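Local coordinates for protein probable M18-family aminopeptidase 1 (Thermotoga maritima, PDB 2GLF) that probably acts as a metal-dependent aminopeptidase of the M18 family, removing residues from the amino termini of peptides with the help of bound metal ions, at residues P131-G136 / I150-E155; K31-T36 / E224-P229. All blocks are in the same frame, centred on the assembly; numbering follows the deposited sequence.

In the fold
Contacts 1 and 2 show how neighbouring strands of one antiparallel sheet meet different partners. Contact 1 is a pairing within the sheet, at its edge, between strand 132-139 and the end of strand 145-150; contact 2 sets the start of helix 33-45 against the third strand from that edge, 223-229. Their centres lie about 10 Å apart, and backbone bonds join the two strands: His135 O is 2.6 Å from Glu226 N. Lys31, in contact 2, extends its NZ to Glu133 of contact 1 as a salt bridge. Contact 1 sits away from the two manganese ions that share Asp249, whereas the Glu33 side chain is about 13 Å from a manganese ion and about 8 Å from the side chain of its ligand His92.

Contact 1 of 2, residues P131-G136 / I150-E155; sequences PLEIHG and IGDKPE
The imidazole of His135 meets the carboxylate of Asp152 with its edge: His135 CE1 lies 3.6 Å from Asp152 CG, which sits near the ring plane, and the two planes stand 83° apart. On the same strand, His135 NE2 donates to Glu133 OE1 (3.1 Å), approaching from above the carboxylate plane, while ND1 is hydrogen-bonded to ND1 of His149; the ring is thus held through both nitrogens. The backbones form an antiparallel beta pairing at the edge of a six-stranded sheet, Ile134 N giving to Ile150 O (2.8 Å) and Ile150 N to Ile134 O (3.1 Å). The Ile134 and Ile150 side chains, CB to CB 4.4 Å, lie on the sheet face opposite to Glu133 and His135, where Ile150 also packs on Met238 of a second subunit. The Glu133 chain, extended beyond CG, runs past Gly151, with Glu133 CG 3.4 Å from Gly151 O. Glu133 OE1 also lies 3.6 Å from Asp152 OD2, a proximity of like charges probably eased by Lys31, which makes a salt bridge to Glu133 and a long, weak ion pair with Asp152. An alanine at Glu133 would probably deprive Lys31 and His135 NE2 of their carboxylate partner, leaving the imidazole held by His149 at ND1 and freer to turn.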
loop_
_atom_site.group_PDB
_atom_site.type_symbol
_atom_site.label_atom_id
_atom_site.label_comp_id
_atom_site.label_asym_id
_atom_site.label_seq_id
_atom_site.Cartn_x
_atom_site.Cartn_y
_atom_site.Cartn_z
ATOM N N PRO A 131 40.525 -3.049 -4.778
ATOM C CA PRO A 131 41.719 -3.621 -4.139
ATOM C C PRO A 131 41.914 -3.109 -2.713
ATOM O O PRO A 131 41.814 -1.909 -2.457
ATOM C CB PRO A 131 42.856 -3.208 -5.083
ATOM C CG PRO A 131 42.363 -1.939 -5.680
ATOM C CD PRO A 131 40.900 -2.239 -5.952
ATOM N N LEU A 132 42.185 -4.028 -1.788
ATOM C CA LEU A 132 42.385 -3.670 -0.388
ATOM C C LEU A 132 43.766 -4.046 0.128
ATOM O O LEU A 132 44.432 -4.916 -0.421
ATOM C CB LEU A 132 41.350 -4.364 0.517
ATOM C CG LEU A 132 39.830 -4.161 0.485
ATOM C CD1 LEU A 132 39.477 -2.721 0.142
ATOM C CD2 LEU A 132 39.237 -5.118 -0.507
ATOM N N GLU A 133 44.169 -3.382 1.210
ATOM C CA GLU A 133 45.438 -3.626 1.893
ATOM C C GLU A 133 45.141 -4.020 3.344
ATOM O O GLU A 133 44.229 -3.475 3.967
ATOM C CB GLU A 133 46.293 -2.360 1.917
ATOM C CG GLU A 133 46.824 -1.902 0.585
ATOM C CD GLU A 133 47.672 -0.648 0.718
ATOM O OE1 GLU A 133 48.595 -0.643 1.559
ATOM O OE2 GLU A 133 47.423 0.330 -0.019
ATOM N N ILE A 134 45.901 -4.966 3.880
ATOM C CA ILE A 134 45.727 -5.375 5.274
ATOM C C ILE A 134 46.788 -4.646 6.100
ATOM O O ILE A 134 47.931 -4.539 5.680
ATOM C CB ILE A 134 45.926 -6.891 5.453
ATOM C CG1 ILE A 134 44.686 -7.642 5.004
ATOM C CG2 ILE A 134 46.196 -7.217 6.896
ATOM C CD1 ILE A 134 44.860 -9.145 5.085
ATOM N N HIS A 135 46.409 -4.144 7.270
ATOM C CA HIS A 135 47.346 -3.430 8.137
ATOM C C HIS A 135 47.000 -3.611 9.610
ATOM O O HIS A 135 45.834 -3.548 9.993
ATOM C CB HIS A 135 47.340 -1.936 7.815
ATOM C CG HIS A 135 48.079 -1.580 6.564
ATOM N ND1 HIS A 135 49.434 -1.776 6.423
ATOM C CD2 HIS A 135 47.658 -1.016 5.408
ATOM C CE1 HIS A 135 49.819 -1.348 5.234
ATOM N NE2 HIS A 135 48.760 -0.883 4.598
ATOM N N GLY A 136 48.009 -3.834 10.443
ATOM C CA GLY A 136 47.727 -4.000 11.852
ATOM C C GLY A 136 48.822 -4.664 12.659
ATOM O O GLY A 136 50.006 -4.522 12.359
ATOM N N ILE A 150 50.318 -6.071 4.378
ATOM C CA ILE A 150 50.191 -6.793 3.124
ATOM C C ILE A 150 49.333 -5.993 2.157
ATOM O O ILE A 150 48.244 -5.555 2.512
ATOM C CB ILE A 150 49.550 -8.152 3.350
ATOM C CG1 ILE A 150 50.237 -8.844 4.532
ATOM C CG2 ILE A 150 49.677 -8.993 2.092
ATOM C CD1 ILE A 150 49.667 -10.194 4.870
ATOM N N GLY A 151 49.834 -5.813 0.936
ATOM C CA GLY A 151 49.130 -5.047 -0.083
ATOM C C GLY A 151 49.820 -3.704 -0.186
ATOM O O GLY A 151 49.578 -2.906 -1.098
ATOM N N ASP A 152 50.703 -3.486 0.783
ATOM C CA ASP A 152 51.498 -2.273 0.933
ATOM C C ASP A 152 52.406 -1.997 -0.272
ATOM O O ASP A 152 52.283 -0.975 -0.949
ATOM C CB ASP A 152 52.351 -2.424 2.191
ATOM C CG ASP A 152 52.525 -1.133 2.935
ATOM O OD1 ASP A 152 53.200 -1.151 3.986
ATOM O OD2 ASP A 152 51.985 -0.105 2.477
ATOM N N LYS A 153 53.319 -2.931 -0.521
ATOM C CA LYS A 153 54.288 -2.831 -1.601
ATOM C C LYS A 153 53.794 -3.542 -2.849
ATOM O O LYS A 153 52.919 -4.396 -2.779
ATOM C CB LYS A 153 55.607 -3.441 -1.136
ATOM C CG LYS A 153 56.115 -2.858 0.175
ATOM C CD LYS A 153 56.797 -3.910 1.041
ATOM C CE LYS A 153 55.830 -5.027 1.461
ATOM N NZ LYS A 153 54.640 -4.545 2.235
ATOM N N PRO A 154 54.360 -3.208 -4.013
ATOM C CA PRO A 154 53.948 -3.836 -5.271
ATOM C C PRO A 154 54.278 -5.325 -5.432
ATOM O O PRO A 154 53.666 -6.006 -6.248
ATOM C CB PRO A 154 54.625 -2.962 -6.319
ATOM C CG PRO A 154 55.865 -2.519 -5.628
ATOM C CD PRO A 154 55.370 -2.166 -4.253
ATOM N N GLU A 155 55.233 -5.841 -4.667
ATOM C CA GLU A 155 55.575 -7.256 -4.779
ATOM C C GLU A 155 54.502 -8.140 -4.153
ATOM O O GLU A 155 54.139 -9.173 -4.717
ATOM C CB GLU A 155 56.917 -7.562 -4.109
ATOM C CG GLU A 155 56.960 -7.263 -2.621
ATOM C CD GLU A 155 57.518 -5.887 -2.322
ATOM O OE1 GLU A 155 57.186 -4.929 -3.055
ATOM O OE2 GLU A 155 58.285 -5.765 -1.346
#

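Contact 2 of 2, residues K31-T36 / E224-P229; sequences KTERMT and EIEVVP
A chi1 of 73° sets Glu33 CG between the backbone N and carbonyl carbon, and a chi2 of -72° bends the chain at CD; the carboxylate it carries lies against that of Glu226, whose own chain reaches out extended beyond CG from strand 223-229. The motif is a capped helix start laid against a beta sheet: Thr32 is the N-cap of helix 33-45, its OG1 accepting from the N of Met35, a selenomethionine, at 3.2 Å. Facing this turn, Glu226 brings OE1 to 3.3 Å from Thr32 CB, against the carbon side of the threonine. The Glu33 and Glu226 carboxylates, with planes 42° apart, approach to 3.2 Å between Glu33 OE1 and Glu226 OE2. Arg97 bridges to Glu226 OE2 and makes a long, weak ion pair with Glu33, so its charge would probably offset part of the repulsion. Beside them, Lys31 lays its CG 3.9 Å from Val228 CG1, an apolar touch by the start of a chain whose charged end pairs with Glu133. Arg34 is shared with a third subunit, where Glu371 takes NH2; Glu224 likewise pairs through OE1 with Lys355 of that subunit. Within the contact, Arg34 NH1, whose position is less certain, forms a salt bridge at 2.8 Å to Glu224 OE2, an oxygen that Lys71 also bridges and that lies near the guanidinium plane at its edge.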
loop_
_atom_site.group_PDB
_atom_site.type_symbol
_atom_site.label_atom_id
_atom_site.label_comp_id
_atom_site.label_asym_id
_atom_site.label_seq_id
_atom_site.Cartn_x
_atom_site.Cartn_y
_atom_site.Cartn_z
ATOM N N LYS A 31 47.833 5.230 6.734
ATOM C CA LYS A 31 46.534 4.651 6.392
ATOM C C LYS A 31 45.738 4.298 7.639
ATOM O O LYS A 31 44.504 4.298 7.627
ATOM C CB LYS A 31 46.693 3.386 5.549
ATOM C CG LYS A 31 47.177 3.599 4.127
ATOM C CD LYS A 31 48.681 3.710 4.063
ATOM C CE LYS A 31 49.194 3.291 2.694
ATOM N NZ LYS A 31 48.865 1.867 2.389
ATOM N N THR A 32 46.449 3.990 8.716
ATOM C CA THR A 32 45.802 3.625 9.968
ATOM C C THR A 32 46.283 4.570 11.055
ATOM O O THR A 32 47.294 5.247 10.875
ATOM C CB THR A 32 46.147 2.184 10.345
ATOM O OG1 THR A 32 47.536 2.096 10.683
ATOM C CG2 THR A 32 45.873 1.263 9.165
ATOM N N GLU A 33 45.568 4.619 12.179
ATOM C CA GLU A 33 45.947 5.521 13.262
ATOM C C GLU A 33 47.279 5.136 13.897
ATOM O O GLU A 33 48.035 6.000 14.327
ATOM C CB GLU A 33 44.843 5.601 14.332
ATOM C CG GLU A 33 44.706 4.384 15.222
ATOM C CD GLU A 33 44.114 3.193 14.502
ATOM O OE1 GLU A 33 44.056 2.098 15.107
ATOM O OE2 GLU A 33 43.699 3.350 13.332
ATOM N N ARG A 34 47.573 3.842 13.949
ATOM C CA ARG A 34 48.837 3.400 14.528
ATOM C C ARG A 34 49.972 3.835 13.606
ATOM O O ARG A 34 51.075 4.138 14.062
ATOM C CB ARG A 34 48.855 1.879 14.698
ATOM C CG ARG A 34 47.664 1.345 15.470
ATOM C CD ARG A 34 47.644 -0.175 15.493
ATOM N NE ARG A 34 48.475 -0.696 16.565
ATOM C CZ ARG A 34 47.998 -1.182 17.704
ATOM N NH1 ARG A 34 46.691 -1.221 17.914
ATOM N NH2 ARG A 34 48.834 -1.612 18.636
HETATM N N MSE A 35 49.692 3.875 12.309
HETATM C CA MSE A 35 50.689 4.271 11.326
HETATM C C MSE A 35 50.909 5.776 11.325
HETATM O O MSE A 35 52.043 6.246 11.207
HETATM C CB MSE A 35 50.263 3.819 9.926
HETATM C CG MSE A 35 50.988 2.587 9.418
HETATM SE SE MSE A 35 50.146 1.808 7.855
HETATM C CE MSE A 35 49.103 0.496 8.794
ATOM N N THR A 36 49.826 6.535 11.446
ATOM C CA THR A 36 49.943 7.989 11.446
ATOM C C THR A 36 50.748 8.419 12.657
ATOM O O THR A 36 51.634 9.259 12.544
ATOM C CB THR A 36 48.566 8.671 11.481
ATOM O OG1 THR A 36 47.698 8.030 10.536
ATOM C CG2 THR A 36 48.696 10.148 11.109
ATOM N N GLU A 224 44.793 -6.699 16.064
ATOM C CA GLU A 224 43.975 -5.680 15.431
ATOM C C GLU A 224 44.382 -5.460 13.980
ATOM O O GLU A 224 45.410 -4.844 13.701
ATOM C CB GLU A 224 44.067 -4.365 16.211
ATOM C CG GLU A 224 42.928 -4.201 17.204
ATOM C CD GLU A 224 43.095 -3.028 18.151
ATOM O OE1 GLU A 224 42.073 -2.614 18.740
ATOM O OE2 GLU A 224 44.233 -2.532 18.321
ATOM N N ILE A 225 43.575 -5.978 13.060
ATOM C CA ILE A 225 43.849 -5.819 11.640
ATOM C C ILE A 225 42.842 -4.846 11.042
ATOM O O ILE A 225 41.662 -4.879 11.374
ATOM C CB ILE A 225 43.736 -7.157 10.875
ATOM C CG1 ILE A 225 44.608 -8.222 11.539
ATOM C CG2 ILE A 225 44.168 -6.960 9.430
ATOM C CD1 ILE A 225 46.077 -7.887 11.520
ATOM N N GLU A 226 43.316 -3.982 10.158
ATOM C CA GLU A 226 42.451 -3.012 9.517
ATOM C C GLU A 226 42.555 -3.137 7.992
ATOM O O GLU A 226 43.652 -3.177 7.431
ATOM C CB GLU A 226 42.823 -1.594 9.975
ATOM C CG GLU A 226 42.883 -1.434 11.499
ATOM C CD GLU A 226 42.803 0.025 11.967
ATOM O OE1 GLU A 226 43.164 0.934 11.187
ATOM O OE2 GLU A 226 42.389 0.260 13.126
ATOM N N VAL A 227 41.405 -3.227 7.331
ATOM C CA VAL A 227 41.361 -3.346 5.877
ATOM C C VAL A 227 41.211 -1.940 5.319
ATOM O O VAL A 227 40.333 -1.202 5.730
ATOM C CB VAL A 227 40.178 -4.241 5.425
ATOM C CG1 VAL A 227 40.105 -4.286 3.907
ATOM C CG2 VAL A 227 40.345 -5.646 5.993
ATOM N N VAL A 228 42.077 -1.584 4.382
ATOM C CA VAL A 228 42.077 -0.248 3.798
ATOM C C VAL A 228 42.297 -0.282 2.285
ATOM O O VAL A 228 42.941 -1.193 1.773
ATOM C CB VAL A 228 43.184 0.595 4.476
ATOM C CG1 VAL A 228 44.027 1.321 3.429
ATOM C CG2 VAL A 228 42.550 1.565 5.469
ATOM N N PRO A 229 41.771 0.713 1.551
ATOM C CA PRO A 229 41.938 0.751 0.091
ATOM C C PRO A 229 43.393 0.847 -0.382
ATOM O O PRO A 229 44.203 1.571 0.195
ATOM C CB PRO A 229 41.096 1.955 -0.326
ATOM C CG PRO A 229 41.170 2.840 0.854
ATOM C CD PRO A 229 41.008 1.881 2.016
#